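Local coordinates for F-actin-capping protein subunit alpha (Plasmodium berghei, PDB 7A0H) that probably caps the fast-growing barbed ends of actin filaments as an asymmetric homodimer, blocking subunit exchange there without severing the filament, at residues 122-127 / 158-163; 152-157 / 181-186; 190-195 / 213-218. All blocks are in the same frame, centred on the assembly; numbering follows the deposited sequence. Where two conformers were deposited one is given.

Contact 1 (122-127 / 158-163)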
loop_
_atom_site.group_PDB
_atom_site.type_symbol
_atom_site.label_atom_id
_atom_site.label_comp_id
_atom_site.label_asym_id
_atom_site.label_seq_id
_atom_site.Cartn_x
_atom_site.Cartn_y
_atom_site.Cartn_z
ATOM N N ASN A 122 21.356 -4.142 30.034
ATOM C CA ASN A 122 22.756 -3.825 29.725
ATOM C C ASN A 122 23.290 -4.590 28.528
ATOM O O ASN A 122 24.005 -4.022 27.693
ATOM C CB ASN A 122 23.652 -4.153 30.919
ATOM C CG ASN A 122 23.204 -3.415 32.126
ATOM O OD1 ASN A 122 22.382 -2.485 31.984
ATOM N ND2 ASN A 122 23.695 -3.785 33.286
ATOM N N LYS A 123 22.945 -5.870 28.414
ATOM C CA LYS A 123 23.459 -6.633 27.279
ATOM C C LYS A 123 22.783 -6.162 25.976
ATOM O O LYS A 123 23.434 -6.121 24.921
ATOM C CB LYS A 123 23.133 -8.118 27.431
ATOM C CG LYS A 123 23.816 -8.856 28.572
ATOM C CD LYS A 123 25.254 -8.444 28.751
ATOM C CE LYS A 123 25.889 -9.171 29.998
ATOM N NZ LYS A 123 27.318 -8.682 30.107
ATOM N N LEU A 124 21.470 -5.793 26.055
ATOM C CA LEU A 124 20.737 -5.277 24.877
ATOM C C LEU A 124 21.356 -3.993 24.415
ATOM O O LEU A 124 21.705 -3.839 23.256
ATOM C CB LEU A 124 19.272 -5.037 25.178
ATOM C CG LEU A 124 18.346 -4.797 23.953
ATOM C CD1 LEU A 124 18.184 -6.010 22.990
ATOM C CD2 LEU A 124 16.932 -4.397 24.499
ATOM N N LYS A 125 21.647 -3.105 25.328
ATOM C CA LYS A 125 22.322 -1.893 24.893
ATOM C C LYS A 125 23.709 -2.169 24.331
ATOM O O LYS A 125 24.113 -1.552 23.329
ATOM C CB LYS A 125 22.372 -0.880 26.050
ATOM C CG LYS A 125 20.846 -0.296 26.247
ATOM C CD LYS A 125 20.689 0.830 27.187
ATOM C CE LYS A 125 19.196 1.109 27.406
ATOM N NZ LYS A 125 18.494 1.670 26.201
ATOM N N GLU A 126 24.470 -3.083 24.947
ATOM C CA GLU A 126 25.820 -3.331 24.437
ATOM C C GLU A 126 25.732 -3.887 23.034
ATOM O O GLU A 126 26.496 -3.506 22.120
ATOM C CB GLU A 126 26.578 -4.277 25.392
ATOM C CG GLU A 126 27.930 -4.803 24.895
ATOM C CD GLU A 126 28.624 -5.819 25.870
ATOM O OE1 GLU A 126 28.038 -6.906 26.181
ATOM O OE2 GLU A 126 29.757 -5.499 26.313
ATOM N N TYR A 127 24.747 -4.754 22.830
ATOM C CA TYR A 127 24.588 -5.422 21.571
ATOM C C TYR A 127 24.366 -4.397 20.464
ATOM O O TYR A 127 25.007 -4.449 19.396
ATOM C CB TYR A 127 23.416 -6.377 21.724
ATOM C CG TYR A 127 22.882 -6.854 20.383
ATOM C CD1 TYR A 127 23.622 -7.678 19.624
ATOM C CD2 TYR A 127 21.590 -6.433 19.863
ATOM C CE1 TYR A 127 23.178 -8.174 18.406
ATOM C CE2 TYR A 127 21.117 -6.919 18.693
ATOM C CZ TYR A 127 21.957 -7.774 17.909
ATOM O OH TYR A 127 21.555 -8.185 16.665
ATOM N N CYS A 158 16.903 5.567 17.279
ATOM C CA CYS A 158 17.096 4.204 17.769
ATOM C C CYS A 158 16.659 4.158 19.221
ATOM O O CYS A 158 16.884 5.101 19.995
ATOM C CB CYS A 158 18.569 3.724 17.668
ATOM S SG CYS A 158 18.842 1.934 18.159
ATOM N N ALA A 159 16.038 3.057 19.598
ATOM C CA ALA A 159 15.708 2.906 21.007
ATOM C C ALA A 159 15.607 1.425 21.314
ATOM O O ALA A 159 15.273 0.606 20.427
ATOM C CB ALA A 159 14.406 3.688 21.361
ATOM N N SER A 160 15.922 1.093 22.568
ATOM C CA SER A 160 15.818 -0.275 23.051
ATOM C C SER A 160 15.428 -0.226 24.524
ATOM O O SER A 160 15.856 0.681 25.254
ATOM C CB SER A 160 17.160 -1.062 22.962
ATOM O OG SER A 160 18.236 -0.339 23.652
ATOM N N SER A 161 14.782 -1.301 24.990
ATOM C CA SER A 161 14.251 -1.245 26.337
ATOM C C SER A 161 14.029 -2.652 26.785
ATOM O O SER A 161 13.769 -3.494 25.949
ATOM C CB SER A 161 12.886 -0.469 26.351
ATOM O OG SER A 161 12.419 -0.470 27.674
ATOM N N VAL A 162 14.046 -2.916 28.086
ATOM C CA VAL A 162 13.603 -4.224 28.558
ATOM C C VAL A 162 12.558 -4.020 29.658
ATOM O O VAL A 162 12.788 -3.245 30.609
ATOM C CB VAL A 162 14.761 -5.128 29.074
ATOM C CG1 VAL A 162 14.178 -6.483 29.411
ATOM C CG2 VAL A 162 15.895 -5.455 27.958
ATOM N N TYR A 163 11.442 -4.769 29.557
ATOM C CA TYR A 163 10.315 -4.669 30.478
ATOM C C TYR A 163 10.102 -5.964 31.249
ATOM O O TYR A 163 10.195 -7.056 30.679
ATOM C CB TYR A 163 8.929 -4.347 29.732
ATOM C CG TYR A 163 8.986 -3.161 28.824
ATOM C CD1 TYR A 163 8.636 -1.873 29.289
ATOM C CD2 TYR A 163 9.458 -3.293 27.548
ATOM C CE1 TYR A 163 8.760 -0.751 28.487
ATOM C CE2 TYR A 163 9.538 -2.178 26.695
ATOM C CZ TYR A 163 9.189 -0.922 27.147
ATOM O OH TYR A 163 9.306 0.191 26.301
#

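Contact 2 (152-157 / 181-186)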
loop_
_atom_site.group_PDB
_atom_site.type_symbol
_atom_site.label_atom_id
_atom_site.label_comp_id
_atom_site.label_asym_id
_atom_site.label_seq_id
_atom_site.Cartn_x
_atom_site.Cartn_y
_atom_site.Cartn_z
ATOM N N HIS A 152 21.589 16.453 2.097
ATOM C CA HIS A 152 22.207 15.132 2.047
ATOM C C HIS A 152 22.321 14.552 3.451
ATOM O O HIS A 152 22.674 15.244 4.408
ATOM C CB HIS A 152 23.600 15.201 1.389
ATOM C CG HIS A 152 24.284 13.867 1.250
ATOM N ND1 HIS A 152 25.456 13.554 1.907
ATOM C CD2 HIS A 152 23.963 12.773 0.520
ATOM C CE1 HIS A 152 25.820 12.322 1.597
ATOM N NE2 HIS A 152 24.932 11.827 0.755
ATOM N N GLY A 153 21.988 13.274 3.575
ATOM C CA GLY A 153 22.162 12.554 4.812
ATOM C C GLY A 153 20.859 12.012 5.365
ATOM O O GLY A 153 19.760 12.363 4.929
ATOM N N LEU A 154 21.029 11.151 6.358
ATOM C CA LEU A 154 19.967 10.445 7.043
ATOM C C LEU A 154 19.918 10.905 8.495
ATOM O O LEU A 154 20.936 11.269 9.100
ATOM C CB LEU A 154 20.189 8.918 7.020
ATOM C CG LEU A 154 19.552 7.958 6.007
ATOM C CD1 LEU A 154 20.101 6.514 6.289
ATOM C CD2 LEU A 154 18.039 8.004 6.070
ATOM N N ASN A 155 18.718 10.909 9.033
ATOM C CA ASN A 155 18.480 11.050 10.457
ATOM C C ASN A 155 17.962 9.688 10.883
ATOM O O ASN A 155 17.067 9.142 10.237
ATOM C CB ASN A 155 17.491 12.182 10.715
ATOM C CG ASN A 155 17.341 12.495 12.173
ATOM O OD1 ASN A 155 18.314 12.534 12.922
ATOM N ND2 ASN A 155 16.105 12.730 12.590
ATOM N N VAL A 156 18.575 9.099 11.898
ATOM C CA VAL A 156 18.182 7.776 12.374
ATOM C C VAL A 156 17.876 7.862 13.874
ATOM O O VAL A 156 18.651 8.453 14.628
ATOM C CB VAL A 156 19.272 6.733 12.055
ATOM C CG1 VAL A 156 20.600 7.181 12.600
ATOM C CG2 VAL A 156 18.870 5.363 12.593
ATOM N N LYS A 157 16.709 7.321 14.284
ATOM C CA LYS A 157 16.298 7.316 15.692
ATOM C C LYS A 157 16.204 5.875 16.168
ATOM O O LYS A 157 15.500 5.068 15.535
ATOM C CB LYS A 157 14.948 8.030 15.907
ATOM C CG LYS A 157 14.937 9.549 15.520
ATOM C CD LYS A 157 13.551 10.208 15.741
ATOM C CE LYS A 157 13.620 11.737 15.604
ATOM N NZ LYS A 157 14.374 12.437 16.713
ATOM N N ARG A 181 14.223 5.432 10.386
ATOM C CA ARG A 181 15.085 6.178 9.477
ATOM C C ARG A 181 14.254 7.252 8.784
ATOM O O ARG A 181 13.111 7.010 8.409
ATOM C CB ARG A 181 15.678 5.191 8.474
ATOM C CG ARG A 181 16.633 4.118 9.163
ATOM C CD ARG A 181 17.193 2.974 8.200
ATOM N NE ARG A 181 17.807 3.555 7.018
ATOM C CZ ARG A 181 17.250 3.565 5.811
ATOM N NH1 ARG A 181 16.090 2.973 5.592
ATOM N NH2 ARG A 181 17.870 4.177 4.820
ATOM N N TYR A 182 14.826 8.443 8.651
ATOM C CA TYR A 182 14.184 9.607 8.094
ATOM C C TYR A 182 15.025 10.136 6.955
ATOM O O TYR A 182 16.234 10.346 7.113
ATOM C CB TYR A 182 13.994 10.705 9.173
ATOM C CG TYR A 182 13.059 10.220 10.239
ATOM C CD1 TYR A 182 11.673 10.439 10.139
ATOM C CD2 TYR A 182 13.540 9.449 11.294
ATOM C CE1 TYR A 182 10.806 9.953 11.086
ATOM C CE2 TYR A 182 12.688 8.943 12.251
ATOM C CZ TYR A 182 11.324 9.177 12.135
ATOM O OH TYR A 182 10.508 8.641 13.085
ATOM N N TYR A 183 14.381 10.355 5.816
ATOM C CA TYR A 183 15.017 11.032 4.697
ATOM C C TYR A 183 14.850 12.526 4.847
ATOM O O TYR A 183 13.856 13.013 5.389
ATOM C CB TYR A 183 14.474 10.540 3.369
ATOM C CG TYR A 183 14.874 9.103 3.028
ATOM C CD1 TYR A 183 15.993 8.479 3.619
ATOM C CD2 TYR A 183 14.134 8.361 2.110
ATOM C CE1 TYR A 183 16.343 7.138 3.285
ATOM C CE2 TYR A 183 14.472 7.052 1.771
ATOM C CZ TYR A 183 15.560 6.439 2.358
ATOM O OH TYR A 183 15.840 5.134 1.993
ATOM N N LEU A 184 15.834 13.252 4.332
ATOM C CA LEU A 184 15.840 14.692 4.557
ATOM C C LEU A 184 15.912 14.792 6.071
ATOM O O LEU A 184 16.919 14.377 6.660
ATOM C CB LEU A 184 14.636 15.347 3.916
ATOM C CG LEU A 184 14.754 15.124 2.395
ATOM C CD1 LEU A 184 13.516 15.580 1.601
ATOM C CD2 LEU A 184 16.017 15.799 1.857
ATOM N N LYS A 185 14.863 15.283 6.725
ATOM C CA LYS A 185 14.878 15.230 8.185
ATOM C C LYS A 185 13.577 14.682 8.750
ATOM O O LYS A 185 13.579 14.095 9.839
ATOM C CB LYS A 185 15.193 16.609 8.779
ATOM C CG LYS A 185 16.679 17.063 8.601
ATOM C CD LYS A 185 17.797 16.160 9.240
ATOM C CE LYS A 185 17.900 16.301 10.780
ATOM N NZ LYS A 185 18.924 15.404 11.418
ATOM N N ASN A 186 12.467 14.850 8.026
ATOM C CA ASN A 186 11.182 14.436 8.566
ATOM C C ASN A 186 10.349 13.535 7.664
ATOM O O ASN A 186 9.221 13.192 8.037
ATOM C CB ASN A 186 10.380 15.697 8.925
ATOM C CG ASN A 186 10.057 16.557 7.707
ATOM O OD1 ASN A 186 10.700 16.459 6.654
ATOM N ND2 ASN A 186 9.074 17.443 7.863
#

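Contact 3 (190-195 / 213-218)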
loop_
_atom_site.group_PDB
_atom_site.type_symbol
_atom_site.label_atom_id
_atom_site.label_comp_id
_atom_site.label_asym_id
_atom_site.label_seq_id
_atom_site.Cartn_x
_atom_site.Cartn_y
_atom_site.Cartn_z
ATOM N N SER A 190 11.724 4.287 7.063
ATOM C CA SER A 190 11.619 2.882 7.426
ATOM C C SER A 190 11.446 2.759 8.922
ATOM O O SER A 190 11.895 3.621 9.710
ATOM C CB SER A 190 12.869 2.065 7.013
ATOM O OG SER A 190 14.079 2.692 7.468
ATOM N N SER A 191 10.877 1.608 9.304
ATOM C CA SER A 191 10.991 1.129 10.677
ATOM C C SER A 191 11.558 -0.297 10.769
ATOM O O SER A 191 11.177 -1.197 10.008
ATOM C CB SER A 191 9.649 1.140 11.331
ATOM O OG SER A 191 8.835 0.254 10.560
ATOM N N TRP A 192 12.455 -0.469 11.723
ATOM C CA TRP A 192 12.929 -1.753 12.226
ATOM C C TRP A 192 12.458 -1.893 13.662
ATOM O O TRP A 192 12.705 -1.017 14.503
ATOM C CB TRP A 192 14.448 -1.826 12.128
ATOM C CG TRP A 192 15.170 -3.033 12.758
ATOM C CD1 TRP A 192 15.586 -3.150 14.057
ATOM C CD2 TRP A 192 15.561 -4.235 12.112
ATOM N NE1 TRP A 192 16.205 -4.326 14.256
ATOM C CE2 TRP A 192 16.224 -5.032 13.088
ATOM C CE3 TRP A 192 15.445 -4.713 10.802
ATOM C CZ2 TRP A 192 16.748 -6.295 12.803
ATOM C CZ3 TRP A 192 15.991 -5.965 10.503
ATOM C CH2 TRP A 192 16.631 -6.746 11.515
ATOM N N ARG A 193 11.753 -2.979 13.916
ATOM C CA ARG A 193 11.217 -3.346 15.217
ATOM C C ARG A 193 11.553 -4.827 15.503
ATOM O O ARG A 193 11.099 -5.736 14.785
ATOM C CB ARG A 193 9.686 -3.117 15.236
ATOM C CG ARG A 193 9.227 -1.645 15.165
ATOM C CD ARG A 193 9.843 -0.934 16.195
ATOM N NE ARG A 193 9.446 0.419 16.394
ATOM C CZ ARG A 193 9.927 1.486 15.786
ATOM N NH1 ARG A 193 10.831 1.390 14.854
ATOM N NH2 ARG A 193 9.457 2.695 16.142
ATOM N N SER A 194 12.311 -5.079 16.562
ATOM C CA SER A 194 12.770 -6.443 16.901
ATOM C C SER A 194 12.368 -6.753 18.337
ATOM O O SER A 194 12.852 -6.105 19.291
ATOM C CB SER A 194 14.295 -6.583 16.717
ATOM O OG SER A 194 14.733 -7.887 17.120
ATOM N N SER A 195 11.484 -7.702 18.512
ATOM C CA SER A 195 10.881 -7.850 19.814
ATOM C C SER A 195 10.948 -9.281 20.296
ATOM O O SER A 195 10.755 -10.223 19.505
ATOM C CB SER A 195 9.344 -7.300 19.795
ATOM O OG SER A 195 8.595 -8.032 18.846
ATOM N N ILE A 213 10.661 -10.071 14.136
ATOM C CA ILE A 213 11.386 -8.979 13.504
ATOM C C ILE A 213 10.541 -8.416 12.354
ATOM O O ILE A 213 10.222 -9.130 11.396
ATOM C CB ILE A 213 12.777 -9.426 12.995
ATOM C CG1 ILE A 213 13.676 -9.875 14.198
ATOM C CG2 ILE A 213 13.393 -8.293 12.275
ATOM C CD1 ILE A 213 15.076 -10.303 13.788
ATOM N N ASP A 214 10.229 -7.125 12.442
ATOM C CA ASP A 214 9.370 -6.421 11.483
ATOM C C ASP A 214 10.205 -5.401 10.739
ATOM O O ASP A 214 10.880 -4.582 11.370
ATOM C CB ASP A 214 8.237 -5.720 12.194
ATOM C CG ASP A 214 7.090 -6.679 12.611
ATOM O OD1 ASP A 214 6.701 -7.573 11.812
ATOM O OD2 ASP A 214 6.541 -6.494 13.743
ATOM N N VAL A 215 10.208 -5.473 9.412
ATOM C CA VAL A 215 10.896 -4.490 8.579
ATOM C C VAL A 215 9.838 -3.849 7.673
ATOM O O VAL A 215 9.076 -4.571 7.016
ATOM C CB VAL A 215 11.977 -5.132 7.716
ATOM C CG1 VAL A 215 12.901 -4.077 7.170
ATOM C CG2 VAL A 215 12.808 -6.071 8.553
ATOM N N VAL A 216 9.775 -2.512 7.653
ATOM C CA VAL A 216 8.749 -1.819 6.871
ATOM C C VAL A 216 9.419 -0.717 6.091
ATOM O O VAL A 216 9.975 0.225 6.697
ATOM C CB VAL A 216 7.622 -1.167 7.713
ATOM C CG1 VAL A 216 6.485 -0.648 6.763
ATOM C CG2 VAL A 216 7.049 -2.087 8.763
ATOM N N LEU A 217 9.293 -0.771 4.765
ATOM C CA LEU A 217 9.706 0.344 3.922
ATOM C C LEU A 217 8.438 1.202 3.749
ATOM O O LEU A 217 7.344 0.682 3.431
ATOM C CB LEU A 217 10.239 -0.134 2.579
ATOM C CG LEU A 217 10.817 0.906 1.594
ATOM C CD1 LEU A 217 12.177 1.552 2.204
ATOM C CD2 LEU A 217 11.032 0.328 0.226
ATOM N N THR A 218 8.589 2.505 3.990
ATOM C CA THR A 218 7.484 3.452 3.968
ATOM C C THR A 218 7.719 4.664 3.075
ATOM O O THR A 218 6.767 5.409 2.843
ATOM C CB THR A 218 7.120 3.944 5.401
ATOM O OG1 THR A 218 8.199 4.657 6.051
ATOM C CG2 THR A 218 6.625 2.787 6.261
HETATM O O HOH W 1 8.922 -2.322 11.720
#

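Contact 1 (122-127 / 158-163)
Leu124, Ser160 and Lys125 carry this contact, in which a short piece of helix 112-131 lies against strand 154-167, nearly antiparallel to it at 162°, with the axes 8.3 Å apart. Leu124 points at the strand. Chi1 (-167°) carries CG toward it, anti to the backbone N, and chi2 then makes CD2 the leading methyl: it lies 3.6 Å from Ser161 O, rests on Ser160 CB at 3.7 Å and meets Val162 CG2 at 3.8 Å. Ser160 and Val162 are two apart on the strand, so both face the helix and this one methyl lies against the pair.

Lys125 begins pointing along the helix flank and then comes round. The chain is extended until a bend at chi4 (-69°) turns the ammonium onto Ser160, where NZ donates to the carbonyl O at 3.0 Å and, less closely, to OG at 3.3 Å. The donor stands above the carbonyl plane. Ser160 OG, in the crowded position between its backbone N and carbonyl carbon, faces the helix, and one residue thus grips the lysine twice.

The helix packs on one face of the five-stranded antiparallel sheet of the capping protein subunit, at its outermost strand within the chain. Leu124 also reaches Ile177 on the neighbouring strand 170-183, so the helix covers both; helix 243-266 packs along another side through Lys123 and Tyr127, and Arg117 bonds Val162 O.

Contact 2 (152-157 / 181-186)
Two backbone hydrogen bonds tie Asn155 to Tyr182 and set the register of this outer strand pair. Asn155 N donates to Tyr182 O over 3.2 Å in an almost straight line, 174° at the hydrogen, arriving in the carbonyl plane. The return bond, from Tyr182 N to Asn155 O, is shorter at 2.8 Å but more bent, and it comes in nearly along the C=O axis. Asn155 O also lies at the edge of the Tyr182 ring, in its plane. The next residues inward, Val156 and Arg181, form a non-hydrogen-bonded pair; Arg181 finds its backbone partners across on strand 187-200, at Ala189 and Ser190.

This is the open end of an antiparallel beta hairpin made by strands 154-167 and 170-183, the first two of the five-stranded meander of the capping protein subunit. Beyond Tyr183 the second strand gives way to a turn at Leu184, whose phi is positive (60°).

On the face of Leu154, Val156 and Arg181, the leucine lies across the arginine obliquely. Its CD1 sits 3.5 Å from Arg181 NH2, near the guanidinium plane and at its edge, while CD2 presses tightly on the rim of the Tyr183 ring, 3.2 Å from CD1 of that tyrosine. CD2 also lies 3.1 Å from Tyr182 O, the oxygen that accepts from Asn155 N. A bend at chi3 (52°) curls the Arg181 chain, and its NH1 is satisfied by Ser190 OG; Ile283 of the second subunit packs against the same residue.

The opposite face carries Asn155 and Tyr182. Lys185, bent at chi2 and chi3, crosses Asn155 at about a right angle, bringing NZ to 3.3 Å from Asn155 OD1. The aliphatic part of Lys157 crosses the tyrosine, CD to CE2 at 3.8 Å, and its NZ bonds weakly to Tyr67 OH.

Contact 3 (190-195 / 213-218)
Ile213, first of segment 213-218, places its branch methyl over an indole. CG2, anti to the backbone N, sits above the six-membered ring of Trp192, 3.9 Å from the centroid and 21° off the normal: a CH-pi contact, offset toward the rim. Trp192 CG is likewise anti to its backbone N (chi1 173°), so the two side chains lie side by side and point the same way. CG1 of the isoleucine touches Ser194 OG, a hydroxyl bonded to Trp196 NE1 and Glu258.

Asp214 exchanges two nearly straight backbone bonds with Arg193: its N donates to Arg193 O at 2.9 Å, and its O accepts from Arg193 N at 3.1 Å. Both side chains lie on the same face of the sheet, yet their charges part company. Asp214 pairs with Arg230, while Arg193 turns to Asp180 and Tyr57 O, with NH1 also bonding Trp192 O from above the carbonyl plane. A water joins Ser191 OG to Asp214 O, the second link being weak.

Val215 returns to the tryptophan side, its CG2 meeting Trp192 CE3 at 3.7 Å as the two groups cross obliquely. Val216 makes the second reciprocal pair, with Ser191: 3.0 Å from Val216 N to Ser191 O, 3.1 Å from Ser191 N to Val216 O. Ser191 OG leans on CB and CG2 of the valine. Leu217 faces Leu276 of the second subunit, and Thr218 OG1 donates to His188 O.

In the hairpin of strands 187-200 and 206-220, the meander's third and fourth, the faces differ in chemistry: Trp192, Ile213 and Val215 make one mainly apolar, against helix 243-266 and the second subunit, though the hydroxyls of Ser190 (held by Arg181) and Ser194 share it, while Ser191, Arg193 and Asp214 keep charge and water on the other, beside Val216.

Overall arrangement
All three contacts involve the five-stranded antiparallel meander. Contact 1 lays helix 112-131 on its outermost strand, 154-167; contact 2 pairs the start of that strand with the end of 170-183; contact 3 joins the third and fourth strands, 187-200 and 206-220. Centres of contacts 1 and 2 lie about 22 Å apart, and each is about 16 Å from contact 3. Along the chain contacts 1 and 2 interleave, whereas contact 3 follows both. Contacts 2 and 3 touch where strands 170-183 and 187-200 run side by side. All three reach the second subunit, contact 1 through Tyr127 alone, so the sheet that carries helix 112-131 also takes part in the homodimer interface.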